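Long-range contacts in SusD superfamily protein (Parabacteroides distasonis, PDB 3OTN), which probably binds carbohydrate or other nutrients at the bacterial outer membrane: residues 193-198 with 214-219; 219-224 with 365-370; 229-234 with 358-363; 381-386 with 404-409. One frame throughout, in Å; residues are numbered along the deposited sequence. Where two conformers were deposited one is given.

The four contacts show how helices near and far in sequence are packed together in a SusD-family protein. Contact 1 joins successive helices 187-202 and 210-225. Contact 2, whose centre is about 7 Å away, shares Arg219 and helix 210-225 with it and brings in helix 360-375. Contact 3, nested in the chain loop that contact 2 closes, sits at the start of helix 360-375, its centre about 12 Å from that of contact 2. Contact 4 follows last, between helices 380-392 and 403-418. Its centre is also about 12 Å from that of contact 2, and Tyr367 touches Gln381 and Ser382 between them. Helix 360-375, used by contacts 2 and 3, thus joins helix 210-225 to the later helices.

Contact 1 (193-198 with 214-219); sequences LLADVY and AESAKR
Ala195 and Ser216, with CA atoms 4.2 Å apart, mark the close point of an antiparallel helical hairpin, the kind of pairing that recurs in the TPR-like scaffold of SusD proteins. Their small side chains go with an axis separation of 7.8 Å at 164°. One hydrogen bond crosses here: Ser216 OG, anti to its backbone N, donates to Ala195 O over 2.7 Å, tilted 33° from the carbonyl plane. Apolar and CH-pi contacts gather on Tyr198. Glu215 CB lies over one face of the ring, 3.8 Å from its centroid, while Leu194 CD1 of the same helix as Tyr198 covers the opposite face near the rim. Leu194 also reaches across with its other branch, CD2 standing 3.6 Å from Arg219 NE. The Arg219 guanidinium receives Tyr198 CE2 over one face, 3.7 Å from NH1, the two planes being well turned from parallel. Charge forms the third group. Arg219 NE forms a salt bridge with Glu172 of helix 156-172, and in one of the two deposited conformers of Glu215, OE1 forms another with Arg219 NH1 at 2.9 Å. That same NH1 also donates, at 3.2 Å, to the backbone oxygen Glu215 O.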
loop_
_atom_site.group_PDB
_atom_site.type_symbol
_atom_site.label_atom_id
_atom_site.label_comp_id
_atom_site.label_asym_id
_atom_site.label_seq_id
_atom_site.Cartn_x
_atom_site.Cartn_y
_atom_site.Cartn_z
ATOM N N LEU A 193 10.851 -3.088 2.634
ATOM C CA LEU A 193 10.789 -2.689 1.249
ATOM C C LEU A 193 11.645 -3.572 0.371
ATOM O O LEU A 193 11.179 -4.004 -0.689
ATOM C CB LEU A 193 11.218 -1.233 1.055
ATOM C CG LEU A 193 11.185 -0.708 -0.390
ATOM C CD1 LEU A 193 9.818 -0.975 -1.063
ATOM C CD2 LEU A 193 11.540 0.775 -0.408
ATOM N N LEU A 194 12.883 -3.846 0.802
ATOM C CA LEU A 194 13.794 -4.659 -0.001
ATOM C C LEU A 194 13.287 -6.119 -0.086
ATOM O O LEU A 194 13.414 -6.753 -1.141
ATOM C CB LEU A 194 15.249 -4.552 0.485
ATOM C CG LEU A 194 16.325 -5.273 -0.334
ATOM C CD1 LEU A 194 16.235 -4.940 -1.822
ATOM C CD2 LEU A 194 17.723 -4.960 0.194
ATOM N N ALA A 195 12.652 -6.634 0.971
ATOM C CA ALA A 195 11.990 -7.949 0.868
ATOM C C ALA A 195 10.943 -7.960 -0.274
ATOM O O ALA A 195 10.878 -8.873 -1.091
ATOM C CB ALA A 195 11.335 -8.352 2.200
ATOM N N ASP A 196 10.150 -6.917 -0.311
ATOM C CA ASP A 196 9.074 -6.781 -1.263
ATOM C C ASP A 196 9.644 -6.591 -2.687
ATOM O O ASP A 196 9.127 -7.190 -3.665
ATOM C CB ASP A 196 8.191 -5.599 -0.837
ATOM C CG ASP A 196 6.796 -5.612 -1.460
ATOM O OD1 ASP A 196 6.477 -6.494 -2.271
ATOM O OD2 ASP A 196 6.015 -4.679 -1.152
ATOM N N VAL A 197 10.692 -5.775 -2.804
ATOM C CA VAL A 197 11.378 -5.576 -4.077
ATOM C C VAL A 197 11.872 -6.895 -4.676
ATOM O O VAL A 197 11.565 -7.214 -5.805
ATOM C CB VAL A 197 12.528 -4.541 -3.951
ATOM C CG1 VAL A 197 13.454 -4.579 -5.161
ATOM C CG2 VAL A 197 11.914 -3.125 -3.737
ATOM N N TYR A 198 12.607 -7.668 -3.899
ATOM C CA TYR A 198 13.121 -8.938 -4.372
ATOM C C TYR A 198 12.050 -10.006 -4.631
ATOM O O TYR A 198 12.147 -10.744 -5.608
ATOM C CB TYR A 198 14.138 -9.457 -3.366
ATOM C CG TYR A 198 15.508 -8.827 -3.436
ATOM C CD1 TYR A 198 16.138 -8.560 -4.672
ATOM C CD2 TYR A 198 16.255 -8.649 -2.286
ATOM C CE1 TYR A 198 17.435 -8.077 -4.735
ATOM C CE2 TYR A 198 17.564 -8.154 -2.348
ATOM C CZ TYR A 198 18.151 -7.869 -3.555
ATOM O OH TYR A 198 19.474 -7.416 -3.596
ATOM N N ALA A 214 15.149 -16.132 -2.361
ATOM C CA ALA A 214 16.046 -16.319 -1.218
ATOM C C ALA A 214 16.569 -14.960 -0.720
ATOM O O ALA A 214 16.674 -14.753 0.492
ATOM C CB ALA A 214 17.186 -17.239 -1.567
ATOM N N GLU A 215 16.890 -14.032 -1.629
ATOM C CA GLU A 215 17.328 -12.694 -1.200
ATOM C C GLU A 215 16.213 -11.983 -0.420
ATOM O O GLU A 215 16.487 -11.283 0.560
ATOM C CB GLU A 215 17.788 -11.848 -2.383
ATOM C CG GLU A 215 19.073 -12.345 -3.018
ATOM C CD GLU A 215 20.241 -12.376 -2.051
ATOM O OE1 GLU A 215 20.483 -11.342 -1.384
ATOM O OE2 GLU A 215 20.929 -13.423 -1.978
ATOM N N SER A 216 14.959 -12.166 -0.860
ATOM C CA SER A 216 13.777 -11.592 -0.162
ATOM C C SER A 216 13.663 -12.130 1.252
ATOM O O SER A 216 13.604 -11.351 2.219
ATOM C CB SER A 216 12.460 -11.892 -0.915
ATOM O OG SER A 216 11.306 -11.393 -0.225
ATOM N N ALA A 217 13.620 -13.458 1.349
ATOM C CA ALA A 217 13.491 -14.174 2.622
ATOM C C ALA A 217 14.555 -13.738 3.664
ATOM O O ALA A 217 14.217 -13.619 4.839
ATOM C CB ALA A 217 13.522 -15.722 2.401
ATOM N N LYS A 218 15.790 -13.461 3.216
ATOM C CA LYS A 218 16.870 -12.976 4.084
ATOM C C LYS A 218 16.434 -11.701 4.825
ATOM O O LYS A 218 16.645 -11.553 6.047
ATOM C CB LYS A 218 18.142 -12.686 3.245
ATOM C CG LYS A 218 19.432 -12.479 4.048
ATOM C CD LYS A 218 20.588 -11.829 3.235
ATOM C CE LYS A 218 21.165 -12.726 2.120
ATOM N NZ LYS A 218 22.222 -12.047 1.261
ATOM N N ARG A 219 15.842 -10.771 4.072
ATOM C CA ARG A 219 15.464 -9.477 4.631
ATOM C C ARG A 219 14.302 -9.546 5.596
ATOM O O ARG A 219 14.358 -8.949 6.651
ATOM C CB ARG A 219 15.176 -8.435 3.552
ATOM C CG ARG A 219 16.419 -7.713 3.041
ATOM C CD ARG A 219 17.426 -8.614 2.490
ATOM N NE ARG A 219 18.620 -7.944 2.014
ATOM C CZ ARG A 219 19.450 -8.459 1.108
ATOM N NH1 ARG A 219 19.225 -9.654 0.568
ATOM N NH2 ARG A 219 20.531 -7.783 0.757
#

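Contact 2 (219-224 with 365-370); sequences RSLEVI and LMYAEA
Ser220 and Tyr367 meet where helices 210-225 and 360-375 cross, their short segments running at 138° with axes 9.0 Å apart. This is the close side of the contact. Ser220 OG sits 3.4 Å from Tyr367 CB and lies at the edge of the ring, in its plane, beside CD1. A chi1 of 49° places that oxygen between the backbone N and the carbonyl carbon of its own residue, where it also makes weak hydrogen bonds to Ser216 O and Ala217 O one turn earlier. Water takes part as well: one molecule lies 2.7 Å from Ser220 OG and donates a weak bond to Met366 O, so that the two helices are bridged where no direct hydrogen bond joins them. The looser, partly exposed side belongs to Leu221 and Ile224. Leu221 runs alongside the tyrosine, pointing the same way, with CB 3.8 Å from Tyr367 CE1. Ile224 crosses it at about a right angle, and CD1 comes no nearer than 4.1 Å to Tyr367 CB. At the far end of the ring, Tyr367 OH is hydrogen-bonded to Asn379. Helix 380-392 adjoins this outer side, Gln381 touching both Ile224 and Tyr367, whereas helix 187-202 lies on the other flank, meeting Met366 through Asp196.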
loop_
_atom_site.group_PDB
_atom_site.type_symbol
_atom_site.label_atom_id
_atom_site.label_comp_id
_atom_site.label_asym_id
_atom_site.label_seq_id
_atom_site.Cartn_x
_atom_site.Cartn_y
_atom_site.Cartn_z
ATOM N N ARG A 219 15.842 -10.771 4.072
ATOM C CA ARG A 219 15.464 -9.477 4.631
ATOM C C ARG A 219 14.302 -9.546 5.596
ATOM O O ARG A 219 14.358 -8.949 6.651
ATOM C CB ARG A 219 15.176 -8.435 3.552
ATOM C CG ARG A 219 16.419 -7.713 3.041
ATOM C CD ARG A 219 17.426 -8.614 2.490
ATOM N NE ARG A 219 18.620 -7.944 2.014
ATOM C CZ ARG A 219 19.450 -8.459 1.108
ATOM N NH1 ARG A 219 19.225 -9.654 0.568
ATOM N NH2 ARG A 219 20.531 -7.783 0.757
ATOM N N SER A 220 13.239 -10.234 5.208
ATOM C CA SER A 220 12.084 -10.392 6.096
ATOM C C SER A 220 12.461 -11.162 7.369
ATOM O O SER A 220 11.958 -10.827 8.461
ATOM C CB SER A 220 10.892 -11.006 5.341
ATOM O OG SER A 220 11.300 -12.154 4.627
ATOM N N LEU A 221 13.345 -12.171 7.241
ATOM C CA LEU A 221 13.829 -12.926 8.398
ATOM C C LEU A 221 14.604 -12.023 9.356
ATOM O O LEU A 221 14.436 -12.146 10.573
ATOM C CB LEU A 221 14.715 -14.103 8.004
ATOM C CG LEU A 221 15.042 -15.110 9.115
ATOM C CD1 LEU A 221 13.792 -15.666 9.739
ATOM C CD2 LEU A 221 15.875 -16.249 8.535
ATOM N N GLU A 222 15.411 -11.104 8.813
ATOM C CA GLU A 222 16.130 -10.119 9.645
ATOM C C GLU A 222 15.143 -9.305 10.484
ATOM O O GLU A 222 15.381 -9.087 11.686
ATOM C CB GLU A 222 17.066 -9.215 8.805
ATOM C CG GLU A 222 18.384 -9.928 8.370
ATOM C CD GLU A 222 19.189 -9.226 7.241
ATOM O OE1 GLU A 222 18.805 -8.160 6.760
ATOM O OE2 GLU A 222 20.238 -9.762 6.814
ATOM N N VAL A 223 14.027 -8.877 9.875
ATOM C CA VAL A 223 13.010 -8.115 10.610
ATOM C C VAL A 223 12.407 -8.952 11.754
ATOM O O VAL A 223 12.206 -8.445 12.854
ATOM C CB VAL A 223 11.878 -7.565 9.678
ATOM C CG1 VAL A 223 10.797 -6.813 10.494
ATOM C CG2 VAL A 223 12.459 -6.619 8.613
ATOM N N ILE A 224 12.101 -10.209 11.473
ATOM C CA ILE A 224 11.596 -11.149 12.490
ATOM C C ILE A 224 12.604 -11.296 13.637
ATOM O O ILE A 224 12.257 -11.118 14.802
ATOM C CB ILE A 224 11.275 -12.542 11.880
ATOM C CG1 ILE A 224 10.114 -12.437 10.893
ATOM C CG2 ILE A 224 10.926 -13.590 12.981
ATOM C CD1 ILE A 224 9.889 -13.728 10.041
ATOM N N LEU A 365 4.100 -12.629 6.178
ATOM C CA LEU A 365 3.552 -13.369 5.042
ATOM C C LEU A 365 4.503 -13.290 3.833
ATOM O O LEU A 365 4.591 -14.238 3.081
ATOM C CB LEU A 365 2.162 -12.855 4.695
ATOM C CG LEU A 365 1.106 -13.175 5.763
ATOM C CD1 LEU A 365 -0.153 -12.343 5.498
ATOM C CD2 LEU A 365 0.778 -14.670 5.726
HETATM N N MSE A 366 5.222 -12.175 3.648
HETATM C CA MSE A 366 6.283 -12.106 2.622
HETATM C C MSE A 366 7.404 -13.089 2.902
HETATM O O MSE A 366 7.905 -13.695 1.964
HETATM C CB MSE A 366 6.841 -10.685 2.471
HETATM C CG MSE A 366 5.868 -9.728 1.818
HETATM SE SE MSE A 366 6.797 -8.120 1.221
HETATM C CE MSE A 366 7.317 -7.392 2.914
ATOM N N TYR A 367 7.776 -13.270 4.178
ATOM C CA TYR A 367 8.740 -14.326 4.524
ATOM C C TYR A 367 8.223 -15.712 4.134
ATOM O O TYR A 367 8.948 -16.455 3.447
ATOM C CB TYR A 367 9.166 -14.350 6.006
ATOM C CG TYR A 367 10.131 -15.516 6.277
ATOM C CD1 TYR A 367 11.486 -15.418 5.974
ATOM C CD2 TYR A 367 9.665 -16.730 6.780
ATOM C CE1 TYR A 367 12.353 -16.512 6.171
ATOM C CE2 TYR A 367 10.518 -17.804 7.000
ATOM C CZ TYR A 367 11.865 -17.681 6.684
ATOM O OH TYR A 367 12.695 -18.743 6.890
ATOM N N ALA A 368 7.015 -16.077 4.586
ATOM C CA ALA A 368 6.417 -17.394 4.255
ATOM C C ALA A 368 6.377 -17.624 2.741
ATOM O O ALA A 368 6.701 -18.720 2.274
ATOM C CB ALA A 368 5.006 -17.556 4.840
ATOM N N GLU A 369 5.979 -16.601 1.989
ATOM C CA GLU A 369 5.877 -16.723 0.532
ATOM C C GLU A 369 7.229 -16.927 -0.126
ATOM O O GLU A 369 7.410 -17.856 -0.898
ATOM C CB GLU A 369 5.117 -15.536 -0.088
ATOM C CG GLU A 369 4.941 -15.700 -1.609
ATOM C CD GLU A 369 3.970 -14.699 -2.257
ATOM O OE1 GLU A 369 3.408 -13.866 -1.552
ATOM O OE2 GLU A 369 3.751 -14.797 -3.486
ATOM N N ALA A 370 8.183 -16.064 0.184
ATOM C CA ALA A 370 9.536 -16.184 -0.357
ATOM C C ALA A 370 10.197 -17.516 0.012
ATOM O O ALA A 370 10.868 -18.148 -0.828
ATOM C CB ALA A 370 10.415 -15.006 0.133
HETATM O O HOH W 1 10.309 -12.244 2.160
#

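Contact 3 (229-234 with 358-363); sequences YTLFTD and YRYTDV. With EDO (1,2-ethanediol), chain S.
Tyr229 and Tyr360, with CA atoms 6.6 Å apart, bring the irregular loop segment 229-234 against the junction at which strand 358-359 turns into helix 360-375, with Arg359 at the N-cap position. The Tyr360 side chain is the centre of the contact. Its CG is anti to the backbone N (chi1 -166°), and the ring presents one face to Tyr229 CB, a CH-pi contact of 3.8 Å to the centroid and 17° off the normal. Backbone atoms of the loop also approach the ring: Tyr229 O is 3.6 Å from Tyr360 CE2, and Leu231 N lies at the ring edge, near its plane. Leu231 then crosses both partners at about a right angle, with CD2 4.0 Å from Tyr360 CD2 and 3.3 Å from Thr361 OG1. That hydroxyl has its polar partners elsewhere, Glu248 and Arg392. Tyr360 OH shares a 3.0 Å hydrogen bond with O2 of a bound 1,2-ethanediol, probably from the crystallisation liquor, which Gln381 and Gln388 also hold. The arrangement is a strand-to-helix junction: strand 358-359 borders strand 249-253 in a small antiparallel sheet, and the loop leading from helix 210-225 toward that sheet packs over the first turn of the emerging helix.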
loop_
_atom_site.group_PDB
_atom_site.type_symbol
_atom_site.label_atom_id
_atom_site.label_comp_id
_atom_site.label_asym_id
_atom_site.label_seq_id
_atom_site.Cartn_x
_atom_site.Cartn_y
_atom_site.Cartn_z
ATOM N N TYR A 229 9.473 -5.644 16.423
ATOM C CA TYR A 229 8.055 -5.567 16.028
ATOM C C TYR A 229 7.352 -6.797 16.600
ATOM O O TYR A 229 7.958 -7.868 16.743
ATOM C CB TYR A 229 7.884 -5.515 14.498
ATOM C CG TYR A 229 8.689 -4.398 13.852
ATOM C CD1 TYR A 229 8.244 -3.096 13.897
ATOM C CD2 TYR A 229 9.948 -4.643 13.294
ATOM C CE1 TYR A 229 8.992 -2.040 13.373
ATOM C CE2 TYR A 229 10.708 -3.604 12.743
ATOM C CZ TYR A 229 10.225 -2.306 12.787
ATOM O OH TYR A 229 10.930 -1.269 12.242
ATOM N N THR A 230 6.071 -6.630 16.902
ATOM C CA THR A 230 5.237 -7.681 17.470
ATOM C C THR A 230 3.895 -7.625 16.774
ATOM O O THR A 230 3.480 -6.561 16.313
ATOM C CB THR A 230 5.006 -7.475 18.994
ATOM O OG1 THR A 230 4.589 -6.126 19.214
ATOM C CG2 THR A 230 6.272 -7.717 19.781
ATOM N N LEU A 231 3.249 -8.775 16.654
ATOM C CA LEU A 231 1.915 -8.856 16.074
ATOM C C LEU A 231 0.882 -8.246 17.048
ATOM O O LEU A 231 0.964 -8.441 18.257
ATOM C CB LEU A 231 1.555 -10.311 15.779
ATOM C CG LEU A 231 2.209 -10.978 14.569
ATOM C CD1 LEU A 231 1.792 -12.475 14.513
ATOM C CD2 LEU A 231 1.860 -10.270 13.272
ATOM N N PHE A 232 -0.079 -7.505 16.515
ATOM C CA PHE A 232 -1.231 -7.060 17.307
ATOM C C PHE A 232 -2.061 -8.281 17.663
ATOM O O PHE A 232 -2.170 -9.218 16.877
ATOM C CB PHE A 232 -2.136 -6.100 16.493
ATOM C CG PHE A 232 -1.494 -4.785 16.179
ATOM C CD1 PHE A 232 -0.880 -4.041 17.174
ATOM C CD2 PHE A 232 -1.556 -4.267 14.891
ATOM C CE1 PHE A 232 -0.290 -2.793 16.887
ATOM C CE2 PHE A 232 -0.966 -3.016 14.600
ATOM C CZ PHE A 232 -0.335 -2.304 15.591
ATOM N N THR A 233 -2.664 -8.265 18.839
ATOM C CA THR A 233 -3.467 -9.395 19.304
ATOM C C THR A 233 -4.867 -9.319 18.758
ATOM O O THR A 233 -5.553 -10.326 18.680
ATOM C CB THR A 233 -3.490 -9.466 20.848
ATOM O OG1 THR A 233 -3.988 -8.220 21.363
ATOM C CG2 THR A 233 -2.087 -9.682 21.354
ATOM N N ASP A 234 -5.312 -8.127 18.393
ATOM C CA ASP A 234 -6.621 -7.988 17.731
ATOM C C ASP A 234 -6.605 -6.938 16.622
ATOM O O ASP A 234 -5.563 -6.358 16.339
ATOM C CB ASP A 234 -7.682 -7.710 18.781
ATOM C CG ASP A 234 -7.540 -6.364 19.409
ATOM O OD1 ASP A 234 -6.739 -5.547 18.908
ATOM O OD2 ASP A 234 -8.264 -6.137 20.401
ATOM N N TYR A 358 4.116 -0.281 5.270
ATOM C CA TYR A 358 4.506 -1.656 5.693
ATOM C C TYR A 358 4.171 -1.876 7.152
ATOM O O TYR A 358 4.484 -1.032 7.993
ATOM C CB TYR A 358 6.007 -1.956 5.481
ATOM C CG TYR A 358 6.334 -2.151 4.033
ATOM C CD1 TYR A 358 5.923 -3.287 3.368
ATOM C CD2 TYR A 358 7.000 -1.173 3.309
ATOM C CE1 TYR A 358 6.157 -3.453 2.012
ATOM C CE2 TYR A 358 7.239 -1.332 1.956
ATOM C CZ TYR A 358 6.819 -2.482 1.325
ATOM O OH TYR A 358 7.020 -2.641 0.002
ATOM N N ARG A 359 3.565 -3.015 7.451
ATOM C CA ARG A 359 3.372 -3.479 8.815
ATOM C C ARG A 359 3.875 -4.922 8.940
ATOM O O ARG A 359 4.093 -5.605 7.964
ATOM C CB ARG A 359 1.921 -3.335 9.263
ATOM C CG ARG A 359 0.895 -4.245 8.584
ATOM C CD ARG A 359 -0.444 -3.919 9.157
ATOM N NE ARG A 359 -1.593 -4.655 8.591
ATOM C CZ ARG A 359 -2.259 -5.644 9.190
ATOM N NH1 ARG A 359 -1.874 -6.113 10.378
ATOM N NH2 ARG A 359 -3.363 -6.160 8.612
ATOM N N TYR A 360 4.123 -5.345 10.158
ATOM C CA TYR A 360 4.750 -6.642 10.424
ATOM C C TYR A 360 4.003 -7.835 9.866
ATOM O O TYR A 360 4.643 -8.788 9.371
ATOM C CB TYR A 360 4.922 -6.787 11.930
ATOM C CG TYR A 360 5.832 -7.877 12.432
ATOM C CD1 TYR A 360 7.101 -8.048 11.915
ATOM C CD2 TYR A 360 5.457 -8.642 13.520
ATOM C CE1 TYR A 360 7.948 -8.994 12.442
ATOM C CE2 TYR A 360 6.293 -9.589 14.055
ATOM C CZ TYR A 360 7.532 -9.758 13.518
ATOM O OH TYR A 360 8.350 -10.703 14.036
ATOM N N THR A 361 2.672 -7.811 9.903
ATOM C CA THR A 361 1.904 -8.954 9.317
ATOM C C THR A 361 2.263 -9.223 7.848
ATOM O O THR A 361 2.474 -10.376 7.456
ATOM C CB THR A 361 0.377 -8.820 9.488
ATOM O OG1 THR A 361 0.050 -8.849 10.876
ATOM C CG2 THR A 361 -0.381 -9.977 8.774
ATOM N N ASP A 362 2.379 -8.154 7.061
ATOM C CA ASP A 362 2.771 -8.212 5.650
ATOM C C ASP A 362 4.170 -8.814 5.531
ATOM O O ASP A 362 4.392 -9.709 4.733
ATOM C CB ASP A 362 2.763 -6.787 5.084
ATOM C CG ASP A 362 2.915 -6.700 3.552
ATOM O OD1 ASP A 362 3.039 -7.721 2.806
ATOM O OD2 ASP A 362 2.883 -5.525 3.089
ATOM N N VAL A 363 5.081 -8.376 6.389
ATOM C CA VAL A 363 6.458 -8.861 6.333
ATOM C C VAL A 363 6.509 -10.367 6.654
ATOM O O VAL A 363 7.223 -11.094 5.988
ATOM C CB VAL A 363 7.405 -8.079 7.227
ATOM C CG1 VAL A 363 8.818 -8.725 7.210
ATOM C CG2 VAL A 363 7.478 -6.622 6.777
HETATM C C1 EDO S . 7.523 -15.193 14.431
HETATM O O1 EDO S . 7.143 -16.554 14.666
HETATM C C2 EDO S . 6.324 -14.280 14.651
HETATM O O2 EDO S . 6.777 -13.014 15.147
#

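Contact 4 (381-386 with 404-409); sequences QSIDIV and SAFLEE. With ACT (acetate ion), chain H; EDO (1,2-ethanediol), chain S.
Ser382, Ile383 and Val386 meet Phe406 across helices 380-392 and 403-418, whose short segments run at 43° to one another with axes 11.3 Å apart, drawing together toward their C-terminal ends; the nearest CA pair, Val386 and Glu409, is still 7.8 Å apart. A long side chain bridges so wide a gap. Phe406 has CG anti to its backbone N (chi1 -170°) and directs the tip of its ring at the opposite helix. Its CZ atom stands 3.5 Å from Ser382 O, which lies at the ring edge and in its plane. Val386 meets the phenylalanine tip to tip, CG2 lying 3.6 Å from Phe406 CZ, while Ile383 crosses it at about a right angle through CG1, 4.2 Å from CE1. The second Val386 branch is used one turn on, CG1 touching Glu409 CG at 3.7 Å; the carboxylate of that glutamate is engaged by Gln413 and Arg390. No hydrogen bond joins the two segments, and the hydroxyl of Ser382 turns instead to Gln371. Phe398, from the intervening loop, touches Val386, Phe406 and Glu409. This is an inclined pair of successive helices in the RagB/SusD region, joined through an apolar core of Phe406, Phe398 and Val386.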
loop_
_atom_site.group_PDB
_atom_site.type_symbol
_atom_site.label_atom_id
_atom_site.label_comp_id
_atom_site.label_asym_id
_atom_site.label_seq_id
_atom_site.Cartn_x
_atom_site.Cartn_y
_atom_site.Cartn_z
ATOM N N GLN A 381 9.233 -21.814 10.646
ATOM C CA GLN A 381 8.966 -20.385 10.819
ATOM C C GLN A 381 7.747 -19.970 9.985
ATOM O O GLN A 381 6.888 -19.250 10.476
ATOM C CB GLN A 381 10.199 -19.559 10.423
ATOM C CG GLN A 381 10.038 -18.038 10.525
ATOM C CD GLN A 381 9.720 -17.568 11.926
ATOM O OE1 GLN A 381 10.631 -17.214 12.648
ATOM N NE2 GLN A 381 8.423 -17.572 12.327
ATOM N N SER A 382 7.659 -20.484 8.758
ATOM C CA SER A 382 6.548 -20.161 7.843
ATOM C C SER A 382 5.266 -20.803 8.316
ATOM O O SER A 382 4.215 -20.176 8.285
ATOM C CB SER A 382 6.875 -20.601 6.408
ATOM O OG SER A 382 7.990 -19.885 5.891
ATOM N N ILE A 383 5.357 -22.054 8.763
ATOM C CA ILE A 383 4.219 -22.764 9.330
ATOM C C ILE A 383 3.673 -21.984 10.521
ATOM O O ILE A 383 2.470 -21.756 10.608
ATOM C CB ILE A 383 4.584 -24.210 9.740
ATOM C CG1 ILE A 383 4.774 -25.079 8.484
ATOM C CG2 ILE A 383 3.505 -24.852 10.666
ATOM C CD1 ILE A 383 5.383 -26.436 8.764
ATOM N N ASP A 384 4.566 -21.562 11.418
ATOM C CA ASP A 384 4.161 -20.802 12.608
ATOM C C ASP A 384 3.511 -19.456 12.227
ATOM O O ASP A 384 2.565 -19.044 12.860
ATOM C CB ASP A 384 5.358 -20.569 13.563
ATOM C CG ASP A 384 5.823 -21.830 14.268
ATOM O OD1 ASP A 384 5.095 -22.845 14.288
ATOM O OD2 ASP A 384 6.945 -21.811 14.817
ATOM N N ILE A 385 4.017 -18.782 11.196
ATOM C CA ILE A 385 3.465 -17.487 10.733
ATOM C C ILE A 385 2.001 -17.649 10.276
ATOM O O ILE A 385 1.117 -16.925 10.748
ATOM C CB ILE A 385 4.360 -16.880 9.608
ATOM C CG1 ILE A 385 5.623 -16.272 10.221
ATOM C CG2 ILE A 385 3.596 -15.847 8.713
ATOM C CD1 ILE A 385 6.772 -16.067 9.214
ATOM N N VAL A 386 1.750 -18.642 9.427
ATOM C CA VAL A 386 0.405 -18.939 8.967
ATOM C C VAL A 386 -0.517 -19.301 10.138
ATOM O O VAL A 386 -1.645 -18.817 10.209
ATOM C CB VAL A 386 0.397 -20.050 7.875
ATOM C CG1 VAL A 386 -0.987 -20.555 7.632
ATOM C CG2 VAL A 386 0.969 -19.481 6.569
ATOM N N SER A 404 2.480 -26.354 -2.734
ATOM C CA SER A 404 1.550 -25.561 -3.532
ATOM C C SER A 404 0.329 -25.149 -2.687
ATOM O O SER A 404 -0.080 -23.995 -2.708
ATOM C CB SER A 404 1.132 -26.363 -4.774
ATOM O OG SER A 404 0.182 -25.672 -5.545
ATOM N N ALA A 405 -0.237 -26.111 -1.951
ATOM C CA ALA A 405 -1.344 -25.816 -1.038
ATOM C C ALA A 405 -0.905 -24.808 0.034
ATOM O O ALA A 405 -1.698 -23.940 0.410
ATOM C CB ALA A 405 -1.896 -27.069 -0.361
ATOM N N PHE A 406 0.329 -24.944 0.539
ATOM C CA PHE A 406 0.857 -23.974 1.513
ATOM C C PHE A 406 1.021 -22.575 0.924
ATOM O O PHE A 406 0.661 -21.595 1.566
ATOM C CB PHE A 406 2.163 -24.430 2.161
ATOM C CG PHE A 406 2.573 -23.574 3.317
ATOM C CD1 PHE A 406 2.112 -23.852 4.592
ATOM C CD2 PHE A 406 3.424 -22.487 3.133
ATOM C CE1 PHE A 406 2.484 -23.064 5.656
ATOM C CE2 PHE A 406 3.771 -21.683 4.187
ATOM C CZ PHE A 406 3.301 -21.967 5.443
ATOM N N LEU A 407 1.565 -22.466 -0.283
ATOM C CA LEU A 407 1.651 -21.169 -0.943
ATOM C C LEU A 407 0.271 -20.520 -1.117
ATOM O O LEU A 407 0.107 -19.312 -0.895
ATOM C CB LEU A 407 2.367 -21.302 -2.277
ATOM C CG LEU A 407 2.615 -20.051 -3.113
ATOM C CD1 LEU A 407 3.257 -18.944 -2.291
ATOM C CD2 LEU A 407 3.467 -20.412 -4.318
ATOM N N GLU A 408 -0.735 -21.315 -1.482
ATOM C CA GLU A 408 -2.064 -20.758 -1.672
ATOM C C GLU A 408 -2.702 -20.320 -0.340
ATOM O O GLU A 408 -3.487 -19.353 -0.314
ATOM C CB GLU A 408 -2.947 -21.728 -2.469
ATOM C CG GLU A 408 -2.438 -21.877 -3.897
ATOM C CD GLU A 408 -3.353 -22.646 -4.828
ATOM O OE1 GLU A 408 -4.475 -23.000 -4.429
ATOM O OE2 GLU A 408 -2.930 -22.865 -5.988
ATOM N N GLU A 409 -2.381 -21.011 0.750
ATOM C CA GLU A 409 -2.840 -20.592 2.093
ATOM C C GLU A 409 -2.191 -19.278 2.524
ATOM O O GLU A 409 -2.869 -18.451 3.131
ATOM C CB GLU A 409 -2.575 -21.672 3.137
ATOM C CG GLU A 409 -2.910 -21.278 4.582
ATOM C CD GLU A 409 -4.381 -20.944 4.794
ATOM O OE1 GLU A 409 -5.252 -21.394 4.016
ATOM O OE2 GLU A 409 -4.663 -20.253 5.780
HETATM C C ACT H . 0.717 -22.453 -7.370
HETATM O O ACT H . -0.228 -22.810 -6.636
HETATM O OXT ACT H . 1.794 -23.042 -7.138
HETATM C CH3 ACT H . 0.594 -21.417 -8.458
HETATM C C1 EDO S . 7.523 -15.193 14.431
HETATM O O1 EDO S . 7.143 -16.554 14.666
HETATM C C2 EDO S . 6.324 -14.280 14.651
HETATM O O2 EDO S . 6.777 -13.014 15.147
#